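Local atomic coordinates of cycloalternan-forming enzyme (Listeria monocytogenes serovar 1/2a, PDB entry 5F7U), a protein that belongs to glycoside hydrolase family 31 and combines a TIM-barrel domain with several beta-rich domains, among them a family 6 carbohydrate-binding module. Residues Ala629-Ala633 with Tyr645-Thr649; Met658-Ser662 with Arg673-Asn677; Asp129-Ile134 with His172-Tyr178; Phe153-Leu159 with Thr191-Ile196. The protein carries 1 engineered substitution. One frame throughout, in Å; residues are numbered along the deposited sequence.

Interaction 1 (Ala629-Ala633 with Tyr645-Thr649); sequences AWDMA and YKRAT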
loop_
_atom_site.group_PDB
_atom_site.type_symbol
_atom_site.label_atom_id
_atom_site.label_comp_id
_atom_site.label_asym_id
_atom_site.label_seq_id
_atom_site.Cartn_x
_atom_site.Cartn_y
_atom_site.Cartn_z
ATOM N N ALA A 629 3.041 -5.405 3.094
ATOM C CA ALA A 629 4.140 -6.354 2.907
ATOM C C ALA A 629 3.960 -7.112 1.609
ATOM O O ALA A 629 2.880 -7.128 1.032
ATOM C CB ALA A 629 4.165 -7.368 4.044
ATOM N N TRP A 630 5.023 -7.804 1.214
ATOM C CA TRP A 630 4.943 -8.814 0.158
ATOM C C TRP A 630 5.906 -9.933 0.514
ATOM O O TRP A 630 6.798 -9.735 1.348
ATOM C CB TRP A 630 5.255 -8.202 -1.223
ATOM C CG TRP A 630 6.689 -7.717 -1.403
ATOM C CD1 TRP A 630 7.353 -6.776 -0.634
ATOM C CD2 TRP A 630 7.607 -8.121 -2.420
ATOM N NE1 TRP A 630 8.641 -6.600 -1.106
ATOM C CE2 TRP A 630 8.822 -7.397 -2.207
ATOM C CE3 TRP A 630 7.528 -9.011 -3.500
ATOM C CZ2 TRP A 630 9.962 -7.563 -3.032
ATOM C CZ3 TRP A 630 8.664 -9.165 -4.344
ATOM C CH2 TRP A 630 9.859 -8.447 -4.089
ATOM N N ASP A 631 5.713 -11.110 -0.089
ATOM C CA ASP A 631 6.679 -12.199 0.049
ATOM C C ASP A 631 7.875 -11.860 -0.848
ATOM O O ASP A 631 7.778 -12.020 -2.057
ATOM C CB ASP A 631 6.062 -13.545 -0.411
ATOM C CG ASP A 631 4.768 -13.918 0.336
ATOM O OD1 ASP A 631 4.548 -13.487 1.472
ATOM O OD2 ASP A 631 3.962 -14.684 -0.235
ATOM N N MET A 632 8.970 -11.359 -0.272
ATOM C CA MET A 632 10.082 -10.864 -1.097
ATOM C C MET A 632 10.601 -11.978 -2.010
ATOM O O MET A 632 10.814 -13.112 -1.564
ATOM C CB MET A 632 11.199 -10.232 -0.245
ATOM C CG MET A 632 11.766 -11.114 0.852
ATOM S SD MET A 632 13.425 -10.558 1.307
ATOM C CE MET A 632 14.326 -11.387 0.013
ATOM N N ALA A 633 10.733 -11.651 -3.297
ATOM C CA ALA A 633 11.181 -12.597 -4.335
ATOM C C ALA A 633 10.207 -13.723 -4.662
ATOM O O ALA A 633 10.588 -14.639 -5.370
ATOM C CB ALA A 633 12.586 -13.146 -4.037
ATOM N N TYR A 645 16.586 -12.468 -6.287
ATOM C CA TYR A 645 16.628 -12.455 -4.834
ATOM C C TYR A 645 17.263 -11.138 -4.337
ATOM O O TYR A 645 16.742 -10.516 -3.411
ATOM C CB TYR A 645 17.353 -13.682 -4.285
ATOM C CG TYR A 645 17.160 -13.821 -2.789
ATOM C CD1 TYR A 645 16.027 -14.461 -2.278
ATOM C CD2 TYR A 645 18.094 -13.278 -1.885
ATOM C CE1 TYR A 645 15.831 -14.579 -0.920
ATOM C CE2 TYR A 645 17.895 -13.386 -0.517
ATOM C CZ TYR A 645 16.759 -14.032 -0.047
ATOM O OH TYR A 645 16.548 -14.158 1.308
ATOM N N LYS A 646 18.362 -10.726 -4.969
ATOM C CA LYS A 646 19.091 -9.512 -4.571
ATOM C C LYS A 646 18.278 -8.245 -4.847
ATOM O O LYS A 646 18.228 -7.326 -4.008
ATOM C CB LYS A 646 20.460 -9.443 -5.280
ATOM C CG LYS A 646 21.485 -10.402 -4.707
ATOM C CD LYS A 646 22.812 -10.183 -5.414
ATOM C CE LYS A 646 23.958 -10.944 -4.750
ATOM N NZ LYS A 646 25.205 -10.581 -5.493
ATOM N N ARG A 647 17.614 -8.203 -6.006
ATOM C CA ARG A 647 16.779 -7.045 -6.374
ATOM C C ARG A 647 15.592 -6.894 -5.443
ATOM O O ARG A 647 15.275 -5.778 -5.011
ATOM C CB ARG A 647 16.308 -7.134 -7.836
ATOM C CG ARG A 647 17.418 -7.065 -8.878
ATOM C CD ARG A 647 18.223 -5.771 -8.749
ATOM N NE ARG A 647 19.041 -5.467 -9.920
ATOM C CZ ARG A 647 19.968 -4.521 -9.950
ATOM N NH1 ARG A 647 20.162 -3.741 -8.880
ATOM N NH2 ARG A 647 20.665 -4.332 -11.057
ATOM N N ALA A 648 14.958 -8.021 -5.125
ATOM C CA ALA A 648 13.809 -8.066 -4.239
ATOM C C ALA A 648 14.209 -7.695 -2.808
ATOM O O ALA A 648 13.495 -6.933 -2.157
ATOM C CB ALA A 648 13.181 -9.446 -4.277
ATOM N N THR A 649 15.344 -8.220 -2.348
ATOM C CA THR A 649 15.884 -7.901 -1.022
ATOM C C THR A 649 16.015 -6.393 -0.837
ATOM O O THR A 649 15.556 -5.857 0.174
ATOM C CB THR A 649 17.260 -8.549 -0.821
ATOM O OG1 THR A 649 17.114 -9.963 -0.752
ATOM C CG2 THR A 649 17.963 -8.032 0.439
#
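M632 lays its terminal methyl over one face of the Y645 ring. CE sits 3.9 Å from the centroid of the Y645 ring, 27° off the ring normal and shifted toward the rim, a CH-pi contact. The M632 chain bends at its last torsion (chi3 -83°), which brings CE in over the ring. The same methyl packs against the T649 hydroxyl, with CE 3.2 Å from T649 OG1. That hydroxyl donates back to the carbonyl one helical turn earlier, T649 OG1 to Y645 O at 2.7 Å. Y645 O also accepts the regular helix bond from T649 N. The two donors reach it from opposite faces of the carbonyl plane. A648, just before T649, turns its CB to the strand end. Its CB lies 3.5 Å from W630 CH2 and 3.4 Å from A633 N, so one methyl meets the indole and the backbone of the loop after the strand. A633 CB rests against the same methyl. The Y645 hydroxyl leaves this contact and bonds to R673 O. Helix 642-653 thus packs outside strand 628-631, the seventh strand of the TIM barrel. Helix 687-700 covers Y645 and T649 through F691, and F610 of helix 607-622 meets the W630 ring.

Interaction 2 (Met658-Ser662 with Arg673-Asn677); sequences MQFHS and RSPWN. With GLC (alpha-D-glucopyranose), chain F.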
loop_
_atom_site.group_PDB
_atom_site.type_symbol
_atom_site.label_atom_id
_atom_site.label_comp_id
_atom_site.label_asym_id
_atom_site.label_seq_id
_atom_site.Cartn_x
_atom_site.Cartn_y
_atom_site.Cartn_z
ATOM N N MET A 658 8.935 -5.736 5.762
ATOM C CA MET A 658 9.910 -6.621 5.111
ATOM C C MET A 658 9.696 -8.049 5.614
ATOM O O MET A 658 9.728 -8.292 6.828
ATOM C CB MET A 658 11.339 -6.164 5.442
ATOM C CG MET A 658 12.414 -6.900 4.653
ATOM S SD MET A 658 14.058 -6.465 5.244
ATOM C CE MET A 658 14.993 -7.304 3.967
ATOM N N GLN A 659 9.456 -8.991 4.684
ATOM C CA GLN A 659 9.060 -10.364 5.078
ATOM C C GLN A 659 9.428 -11.356 3.976
ATOM O O GLN A 659 9.090 -11.120 2.810
ATOM C CB GLN A 659 7.530 -10.423 5.312
ATOM C CG GLN A 659 6.953 -11.777 5.777
ATOM C CD GLN A 659 6.100 -12.517 4.750
ATOM O OE1 GLN A 659 5.418 -13.487 5.108
ATOM N NE2 GLN A 659 6.121 -12.086 3.482
ATOM N N PHE A 660 10.118 -12.441 4.333
ATOM C CA PHE A 660 10.292 -13.580 3.387
ATOM C C PHE A 660 9.383 -14.724 3.770
ATOM O O PHE A 660 9.021 -14.878 4.951
ATOM C CB PHE A 660 11.780 -14.024 3.189
ATOM C CG PHE A 660 12.432 -14.656 4.408
ATOM C CD1 PHE A 660 12.154 -15.989 4.771
ATOM C CD2 PHE A 660 13.379 -13.937 5.169
ATOM C CE1 PHE A 660 12.776 -16.575 5.877
ATOM C CE2 PHE A 660 13.998 -14.517 6.287
ATOM C CZ PHE A 660 13.706 -15.847 6.631
ATOM N N HIS A 661 9.023 -15.534 2.776
ATOM C CA HIS A 661 8.018 -16.582 2.965
ATOM C C HIS A 661 8.135 -17.595 1.825
ATOM O O HIS A 661 8.690 -17.286 0.742
ATOM C CB HIS A 661 6.602 -15.941 3.017
ATOM C CG HIS A 661 5.492 -16.921 3.246
ATOM N ND1 HIS A 661 5.531 -17.878 4.240
ATOM C CD2 HIS A 661 4.322 -17.108 2.584
ATOM C CE1 HIS A 661 4.427 -18.612 4.185
ATOM N NE2 HIS A 661 3.671 -18.160 3.194
ATOM N N SER A 662 7.643 -18.810 2.074
ATOM C CA SER A 662 7.637 -19.843 1.053
ATOM C C SER A 662 6.417 -20.739 1.190
ATOM O O SER A 662 5.964 -21.024 2.295
ATOM C CB SER A 662 8.930 -20.675 1.073
ATOM O OG SER A 662 9.161 -21.202 2.375
ATOM N N ARG A 673 12.822 -18.870 1.478
ATOM C CA ARG A 673 13.368 -17.660 0.872
ATOM C C ARG A 673 14.234 -16.880 1.880
ATOM O O ARG A 673 14.373 -15.660 1.798
ATOM C CB ARG A 673 12.242 -16.793 0.302
ATOM C CG ARG A 673 11.942 -17.059 -1.181
ATOM C CD ARG A 673 11.297 -18.411 -1.405
ATOM N NE ARG A 673 10.727 -18.517 -2.754
ATOM C CZ ARG A 673 10.493 -19.669 -3.378
ATOM N NH1 ARG A 673 10.797 -20.839 -2.796
ATOM N NH2 ARG A 673 9.959 -19.661 -4.606
ATOM N N SER A 674 14.832 -17.599 2.825
ATOM C CA SER A 674 15.808 -17.010 3.737
ATOM C C SER A 674 17.128 -16.758 2.988
ATOM O O SER A 674 17.395 -17.430 1.976
ATOM C CB SER A 674 16.045 -18.002 4.873
ATOM O OG SER A 674 16.610 -19.194 4.353
ATOM N N PRO A 675 17.984 -15.825 3.492
ATOM C CA PRO A 675 19.216 -15.557 2.734
ATOM C C PRO A 675 20.187 -16.735 2.757
ATOM O O PRO A 675 20.853 -16.973 1.756
ATOM C CB PRO A 675 19.811 -14.317 3.411
ATOM C CG PRO A 675 19.165 -14.255 4.762
ATOM C CD PRO A 675 17.786 -14.840 4.582
ATOM N N TRP A 676 20.241 -17.484 3.868
ATOM C CA TRP A 676 21.109 -18.655 3.941
ATOM C C TRP A 676 20.648 -19.767 2.975
ATOM O O TRP A 676 21.474 -20.394 2.298
ATOM C CB TRP A 676 21.293 -19.147 5.410
ATOM C CG TRP A 676 20.004 -19.472 6.120
ATOM C CD1 TRP A 676 19.366 -20.672 6.123
ATOM C CD2 TRP A 676 19.205 -18.590 6.933
ATOM N NE1 TRP A 676 18.200 -20.595 6.860
ATOM C CE2 TRP A 676 18.070 -19.329 7.361
ATOM C CE3 TRP A 676 19.319 -17.243 7.316
ATOM C CZ2 TRP A 676 17.074 -18.781 8.186
ATOM C CZ3 TRP A 676 18.308 -16.677 8.125
ATOM C CH2 TRP A 676 17.197 -17.452 8.546
ATOM N N ASN A 677 19.340 -20.005 2.883
ATOM C CA ASN A 677 18.856 -20.961 1.886
ATOM C C ASN A 677 19.016 -20.488 0.455
ATOM O O ASN A 677 19.230 -21.316 -0.440
ATOM C CB ASN A 677 17.402 -21.392 2.122
ATOM C CG ASN A 677 17.071 -22.686 1.390
ATOM O OD1 ASN A 677 17.802 -23.673 1.514
ATOM N ND2 ASN A 677 16.025 -22.665 0.568
HETATM C C1 GLC F . -2.433 -19.188 1.726
HETATM C C2 GLC F . -1.489 -17.992 1.975
HETATM C C3 GLC F . -0.001 -18.394 2.012
HETATM C C4 GLC F . 0.216 -19.551 3.001
HETATM C C5 GLC F . -0.849 -20.644 2.832
HETATM C C6 GLC F . -0.776 -21.732 3.892
HETATM O O2 GLC F . -1.789 -16.923 1.072
HETATM O O3 GLC F . 0.833 -17.289 2.404
HETATM O O4 GLC F . 1.524 -20.123 2.812
HETATM O O5 GLC F . -2.199 -20.139 2.785
HETATM O O6 GLC F . -1.703 -22.754 3.477
HETATM O O HOH W 1 10.590 -19.035 3.332
#
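F660 and S674 form the centre of this contact, at the C-terminal end of strand 657-660, the eighth strand of the TIM barrel. S674 CA stands over the middle of the F660 ring, 3.7 Å from its centroid and 11° off the normal, a CH-pi contact. The S674 CB touches the far end of the ring, 3.6 Å from F660 CZ. P675 and the W676 ring add looser contacts to the same phenyl group. F660 CG lies between its backbone N and carbonyl carbon (chi1 68°), and the ring is carried to R673 and S674. The aliphatic part of R673 runs past the next carbonyl, with R673 CD 3.6 Å from H661 O. One water ties the two segments further. It donates to S662 OG at 2.8 Å and accepts from R673 N.

The second shell holds these groups in place. The R673 guanidinium pairs with E671 in a salt bridge and also bonds to G634 O and S605 OG. S674 is the N-cap of helix 675-682: its OG accepts from N677 N, and it also bonds to E672. On the strand, the H661 side chain leaves in another direction, toward the bound alpha-D-glucopyranose, which E400 and D602 also hold. H661 NE2 donates to O4 of the glucose at 2.9 Å, with an N-H...O angle of 148°, and is also hydrogen-bonded to its O3 at 3.1 Å.

Interaction 3 (Asp129-Ile134 with His172-Tyr178); sequences DNGDSI and HAGKSGY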
loop_
_atom_site.group_PDB
_atom_site.type_symbol
_atom_site.label_atom_id
_atom_site.label_comp_id
_atom_site.label_asym_id
_atom_site.label_seq_id
_atom_site.Cartn_x
_atom_site.Cartn_y
_atom_site.Cartn_z
ATOM N N ASP A 129 -32.352 24.744 2.432
ATOM C CA ASP A 129 -31.129 24.814 3.212
ATOM C C ASP A 129 -31.506 24.684 4.676
ATOM O O ASP A 129 -32.172 25.566 5.246
ATOM C CB ASP A 129 -30.384 26.126 2.936
ATOM C CG ASP A 129 -29.097 26.256 3.744
ATOM O OD1 ASP A 129 -28.797 25.373 4.589
ATOM O OD2 ASP A 129 -28.395 27.258 3.533
ATOM N N ASN A 130 -31.096 23.566 5.265
ATOM C CA ASN A 130 -31.440 23.270 6.656
ATOM C C ASN A 130 -30.334 23.642 7.656
ATOM O O ASN A 130 -30.432 23.304 8.838
ATOM C CB ASN A 130 -31.842 21.800 6.800
ATOM C CG ASN A 130 -33.136 21.474 6.071
ATOM O OD1 ASN A 130 -33.164 20.588 5.187
ATOM N ND2 ASN A 130 -34.188 22.185 6.394
ATOM N N GLY A 131 -29.285 24.313 7.197
ATOM C CA GLY A 131 -28.251 24.820 8.105
ATOM C C GLY A 131 -27.083 23.869 8.316
ATOM O O GLY A 131 -25.932 24.312 8.358
ATOM N N ASP A 132 -27.359 22.569 8.440
ATOM C CA ASP A 132 -26.298 21.559 8.581
ATOM C C ASP A 132 -26.344 20.578 7.407
ATOM O O ASP A 132 -25.665 19.536 7.407
ATOM C CB ASP A 132 -26.448 20.807 9.915
ATOM C CG ASP A 132 -27.808 20.093 10.065
ATOM O OD1 ASP A 132 -28.702 20.223 9.191
ATOM O OD2 ASP A 132 -27.987 19.387 11.087
ATOM N N SER A 133 -27.171 20.920 6.425
ATOM C CA SER A 133 -27.432 20.066 5.264
ATOM C C SER A 133 -28.309 20.822 4.283
ATOM O O SER A 133 -29.131 21.649 4.688
ATOM C CB SER A 133 -28.157 18.779 5.695
ATOM O OG SER A 133 -28.612 18.066 4.561
ATOM N N ILE A 134 -28.155 20.505 2.997
ATOM C CA ILE A 134 -28.990 21.102 1.952
ATOM C C ILE A 134 -29.734 19.981 1.230
ATOM O O ILE A 134 -29.127 18.963 0.888
ATOM C CB ILE A 134 -28.128 21.890 0.938
ATOM C CG1 ILE A 134 -27.371 23.023 1.643
ATOM C CG2 ILE A 134 -28.993 22.456 -0.194
ATOM C CD1 ILE A 134 -26.275 23.608 0.778
ATOM N N HIS A 172 -27.564 12.951 6.307
ATOM C CA HIS A 172 -26.923 13.226 7.605
ATOM C C HIS A 172 -26.450 14.667 7.758
ATOM O O HIS A 172 -26.226 15.368 6.768
ATOM C CB HIS A 172 -25.737 12.283 7.792
ATOM C CG HIS A 172 -26.138 10.849 7.933
ATOM N ND1 HIS A 172 -26.301 10.012 6.853
ATOM C CD2 HIS A 172 -26.452 10.115 9.028
ATOM C CE1 HIS A 172 -26.676 8.816 7.272
ATOM N NE2 HIS A 172 -26.776 8.851 8.590
ATOM N N ALA A 173 -26.308 15.096 9.018
ATOM C CA ALA A 173 -25.722 16.408 9.350
ATOM C C ALA A 173 -24.261 16.528 8.932
ATOM O O ALA A 173 -23.523 15.555 8.951
ATOM C CB ALA A 173 -25.851 16.672 10.855
ATOM N N GLY A 174 -23.852 17.732 8.550
ATOM C CA GLY A 174 -22.432 18.044 8.360
ATOM C C GLY A 174 -22.148 19.424 8.942
ATOM O O GLY A 174 -22.960 19.961 9.694
ATOM N N LYS A 175 -21.005 19.995 8.575
ATOM C CA LYS A 175 -20.586 21.331 9.030
ATOM C C LYS A 175 -21.543 22.418 8.562
ATOM O O LYS A 175 -22.162 22.287 7.500
ATOM C CB LYS A 175 -19.206 21.688 8.464
ATOM C CG LYS A 175 -18.110 20.684 8.738
ATOM C CD LYS A 175 -17.600 20.778 10.140
ATOM C CE LYS A 175 -16.341 19.946 10.265
ATOM N NZ LYS A 175 -15.873 19.956 11.659
ATOM N N SER A 176 -21.627 23.507 9.330
ATOM C CA SER A 176 -22.507 24.617 8.981
ATOM C C SER A 176 -21.802 25.765 8.269
ATOM O O SER A 176 -22.453 26.720 7.819
ATOM C CB SER A 176 -23.193 25.159 10.244
ATOM O OG SER A 176 -24.093 24.198 10.748
ATOM N N GLY A 177 -20.483 25.669 8.150
ATOM C CA GLY A 177 -19.678 26.755 7.579
ATOM C C GLY A 177 -19.749 26.875 6.066
ATOM O O GLY A 177 -18.717 26.932 5.398
ATOM N N TYR A 178 -20.957 26.913 5.521
ATOM C CA TYR A 178 -21.131 27.121 4.090
ATOM C C TYR A 178 -22.076 28.289 3.836
ATOM O O TYR A 178 -22.819 28.707 4.733
ATOM C CB TYR A 178 -21.630 25.831 3.398
ATOM C CG TYR A 178 -22.967 25.330 3.902
ATOM C CD1 TYR A 178 -24.169 25.851 3.394
ATOM C CD2 TYR A 178 -23.036 24.332 4.883
ATOM C CE1 TYR A 178 -25.400 25.404 3.869
ATOM C CE2 TYR A 178 -24.267 23.860 5.363
ATOM C CZ TYR A 178 -25.439 24.393 4.838
ATOM O OH TYR A 178 -26.669 23.967 5.275
HETATM O O HOH W 2 -25.295 26.796 7.440
HETATM O O HOH W 3 -23.208 20.216 6.033
HETATM O O HOH W 4 -27.345 15.664 4.333
#
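Y178 extends from CB toward D129-I134. Its CG is set between the backbone N and the carbonyl carbon (chi1 61°), which turns the ring toward D129 and I134. Along one side of the ring, CD1 and CE1 pass I134, whose CD1 is 3.7 Å from Y178 CE1. The isoleucine and the tyrosine run alongside each other with their ends pointing opposite ways. CE1 also meets the D129 carboxylate, which lies at the ring edge with its plane turned 32° from the ring. On the other side, Y178 CE2 comes to 3.5 Å from G131 O. At the tip, Y178 OH donates to D129 OD1 at 2.6 Å, on the syn side of the carboxylate but out of its plane. S133 N gives the same hydroxyl a weak bond.

D129 OD1 has a second donor, G131 N, which arrives on the anti side and from the opposite face of the carboxylate plane. This is an Asx turn. It shapes the loop of the beta hairpin made by strands 106-129 and 134-140. G131 has positive phi (92°), a backbone shape suited to a residue without a side chain.

Further along, one direct backbone bond joins the segments. G174 N donates to D132 O at 2.8 Å, in the carbonyl plane. The D132 carboxylate packs on the A173 methyl, with OD2 3.5 Å from A173 CB. Three waters bridge the two segments. One donates to G131 O and S176 O, and another to D132 O and K175 O. The third joins S133 OG to H172 O and lies 2.7 Å from each.

Interaction 4 (Phe153-Leu159 with Thr191-Ile196); sequences FEDLDTL and TEDLSI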
loop_
_atom_site.group_PDB
_atom_site.type_symbol
_atom_site.label_atom_id
_atom_site.label_comp_id
_atom_site.label_asym_id
_atom_site.label_seq_id
_atom_site.Cartn_x
_atom_site.Cartn_y
_atom_site.Cartn_z
ATOM N N PHE A 153 -21.355 18.638 4.504
ATOM C CA PHE A 153 -19.901 18.749 4.541
ATOM C C PHE A 153 -19.329 17.939 5.676
ATOM O O PHE A 153 -19.486 18.287 6.828
ATOM C CB PHE A 153 -19.496 20.234 4.622
ATOM C CG PHE A 153 -19.785 20.987 3.357
ATOM C CD1 PHE A 153 -18.916 20.897 2.265
ATOM C CD2 PHE A 153 -20.971 21.731 3.220
ATOM C CE1 PHE A 153 -19.198 21.568 1.067
ATOM C CE2 PHE A 153 -21.254 22.396 2.027
ATOM C CZ PHE A 153 -20.367 22.315 0.949
ATOM N N GLU A 154 -18.666 16.839 5.343
ATOM C CA GLU A 154 -17.907 16.084 6.343
ATOM C C GLU A 154 -16.807 16.983 6.933
ATOM O O GLU A 154 -16.520 16.930 8.124
ATOM C CB GLU A 154 -17.347 14.797 5.713
ATOM C CG GLU A 154 -16.670 13.834 6.690
ATOM C CD GLU A 154 -15.234 14.199 7.018
ATOM O OE1 GLU A 154 -14.581 14.894 6.209
ATOM O OE2 GLU A 154 -14.738 13.810 8.093
ATOM N N ASP A 155 -16.220 17.818 6.078
ATOM C CA ASP A 155 -15.425 18.966 6.506
ATOM C C ASP A 155 -15.560 20.023 5.424
ATOM O O ASP A 155 -16.189 19.782 4.394
ATOM C CB ASP A 155 -13.944 18.568 6.764
ATOM C CG ASP A 155 -13.193 19.554 7.677
ATOM O OD1 ASP A 155 -13.721 20.644 8.064
ATOM O OD2 ASP A 155 -12.023 19.251 8.028
ATOM N N LEU A 156 -14.994 21.205 5.646
ATOM C CA LEU A 156 -15.166 22.284 4.676
ATOM C C LEU A 156 -14.567 21.947 3.301
ATOM O O LEU A 156 -14.919 22.559 2.299
ATOM C CB LEU A 156 -14.640 23.604 5.237
ATOM C CG LEU A 156 -15.317 24.048 6.551
ATOM C CD1 LEU A 156 -14.771 25.403 6.960
ATOM C CD2 LEU A 156 -16.840 24.089 6.407
ATOM N N ASP A 157 -13.698 20.934 3.268
ATOM C CA ASP A 157 -13.095 20.466 2.007
ATOM C C ASP A 157 -13.554 19.071 1.534
ATOM O O ASP A 157 -12.944 18.510 0.633
ATOM C CB ASP A 157 -11.550 20.518 2.094
ATOM C CG ASP A 157 -10.973 19.683 3.235
ATOM O OD1 ASP A 157 -11.702 18.914 3.895
ATOM O OD2 ASP A 157 -9.757 19.814 3.491
ATOM N N THR A 158 -14.607 18.520 2.147
ATOM C CA THR A 158 -15.041 17.147 1.863
ATOM C C THR A 158 -16.570 17.142 1.787
ATOM O O THR A 158 -17.240 17.340 2.803
ATOM C CB THR A 158 -14.524 16.170 2.943
ATOM O OG1 THR A 158 -13.089 16.171 2.942
ATOM C CG2 THR A 158 -15.008 14.718 2.679
ATOM N N LEU A 159 -17.089 16.945 0.574
ATOM C CA LEU A 159 -18.526 17.014 0.296
ATOM C C LEU A 159 -19.133 15.623 0.298
ATOM O O LEU A 159 -18.582 14.716 -0.312
ATOM C CB LEU A 159 -18.753 17.690 -1.055
ATOM C CG LEU A 159 -20.171 17.709 -1.644
ATOM C CD1 LEU A 159 -21.078 18.635 -0.837
ATOM C CD2 LEU A 159 -20.128 18.138 -3.104
ATOM N N THR A 191 -17.745 27.012 0.571
ATOM C CA THR A 191 -17.027 27.049 1.848
ATOM C C THR A 191 -15.677 27.728 1.595
ATOM O O THR A 191 -15.366 28.108 0.459
ATOM C CB THR A 191 -16.771 25.635 2.434
ATOM O OG1 THR A 191 -15.835 24.942 1.592
ATOM C CG2 THR A 191 -18.061 24.825 2.571
ATOM N N GLU A 192 -14.865 27.868 2.636
ATOM C CA GLU A 192 -13.520 28.403 2.428
ATOM C C GLU A 192 -12.653 27.518 1.529
ATOM O O GLU A 192 -11.667 28.000 0.981
ATOM C CB GLU A 192 -12.821 28.709 3.742
ATOM C CG GLU A 192 -12.750 27.564 4.738
ATOM C CD GLU A 192 -12.247 28.031 6.103
ATOM O OE1 GLU A 192 -11.230 27.496 6.571
ATOM O OE2 GLU A 192 -12.859 28.945 6.703
ATOM N N ASP A 193 -13.056 26.255 1.343
ATOM C CA ASP A 193 -12.270 25.316 0.521
ATOM C C ASP A 193 -12.901 24.848 -0.799
ATOM O O ASP A 193 -12.183 24.407 -1.717
ATOM C CB ASP A 193 -11.883 24.104 1.354
ATOM C CG ASP A 193 -11.033 24.471 2.567
ATOM O OD1 ASP A 193 -10.157 25.371 2.483
ATOM O OD2 ASP A 193 -11.236 23.826 3.605
ATOM N N LEU A 194 -14.225 24.950 -0.896
ATOM C CA LEU A 194 -14.960 24.411 -2.042
ATOM C C LEU A 194 -15.993 25.378 -2.612
ATOM O O LEU A 194 -16.568 26.199 -1.889
ATOM C CB LEU A 194 -15.668 23.098 -1.672
ATOM C CG LEU A 194 -14.827 21.846 -1.381
ATOM C CD1 LEU A 194 -15.685 20.758 -0.748
ATOM C CD2 LEU A 194 -14.115 21.335 -2.642
ATOM N N SER A 195 -16.204 25.272 -3.922
ATOM C CA SER A 195 -17.292 25.946 -4.588
ATOM C C SER A 195 -18.050 24.891 -5.389
ATOM O O SER A 195 -17.514 24.329 -6.352
ATOM C CB SER A 195 -16.771 27.078 -5.477
ATOM O OG SER A 195 -17.863 27.706 -6.146
ATOM N N ILE A 196 -19.276 24.605 -4.954
ATOM C CA ILE A 196 -20.095 23.568 -5.586
ATOM C C ILE A 196 -21.135 24.256 -6.462
ATOM O O ILE A 196 -22.030 24.918 -5.939
ATOM C CB ILE A 196 -20.777 22.648 -4.545
ATOM C CG1 ILE A 196 -19.773 22.145 -3.483
ATOM C CG2 ILE A 196 -21.492 21.480 -5.245
ATOM C CD1 ILE A 196 -18.524 21.461 -4.034
#
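F153 and T191 meet at the apolar centre. T191 CG2 sits over the middle of the F153 ring, 3.8 Å from its centroid and 13° off the normal, a CH-pi contact. L194 CD1 and I196 CG1 come to the edge of the same ring. Deeper in, L159 and I196 meet end to end, with L159 CD2 3.8 Å from I196 CD1. L194 CD1 presses on the backbone of the opposite turn, 3.5 Å from D157 C. That turn is a type I beta turn, D155 to T158, with a classic bulge beside it. It joins strands 148-153 and 158-164 in the galactose mutarotase-like domain.

T191 uses its two branches differently. CG2 goes to the phenyl ring, while OG1, between the backbone N and carbonyl carbon (chi1 68°), donates to L156 O at 2.6 Å. The donor is tilted 18° from the carbonyl plane. T191 OG1 also accepts from D193 N at 3.1 Å and from L194 N, an ST turn and an ST motif together. Three bonds therefore fix this hydroxyl. Outward, L156 CD1 packs on the aliphatic part of E192, 3.7 Å from E192 CG.

At the polar edge, D157 OD2 and D193 OD2 are 4.3 Å apart. Two like charges this close would be expected to repel. A magnesium ion lies about 4 Å from the nearest atom of the D157 side chain and may partly offset this.

In the fold
From the N terminus, interaction 3 opens first at 129-134. Interaction 4 opens at 153-159 before 172-178 closes interaction 3, and it closes at 191-196. The two contacts therefore cross. They also touch: K175 N lies 2.9 Å from F153 O, a probable hydrogen bond. They tie three hairpin turns (129-134, 153-159, 191-196) to the longer connection that holds 172-178, in the N-terminal part. Interactions 1 and 2 follow in series, later, in the TIM barrel. Each closes a short connection, of 11 and 10 residues. They meet side by side, on neighbouring barrel strands 628-631 and 657-660. The nearest atoms of interactions 1 and 4 are about 27 Å apart, so the two pairs stay separate.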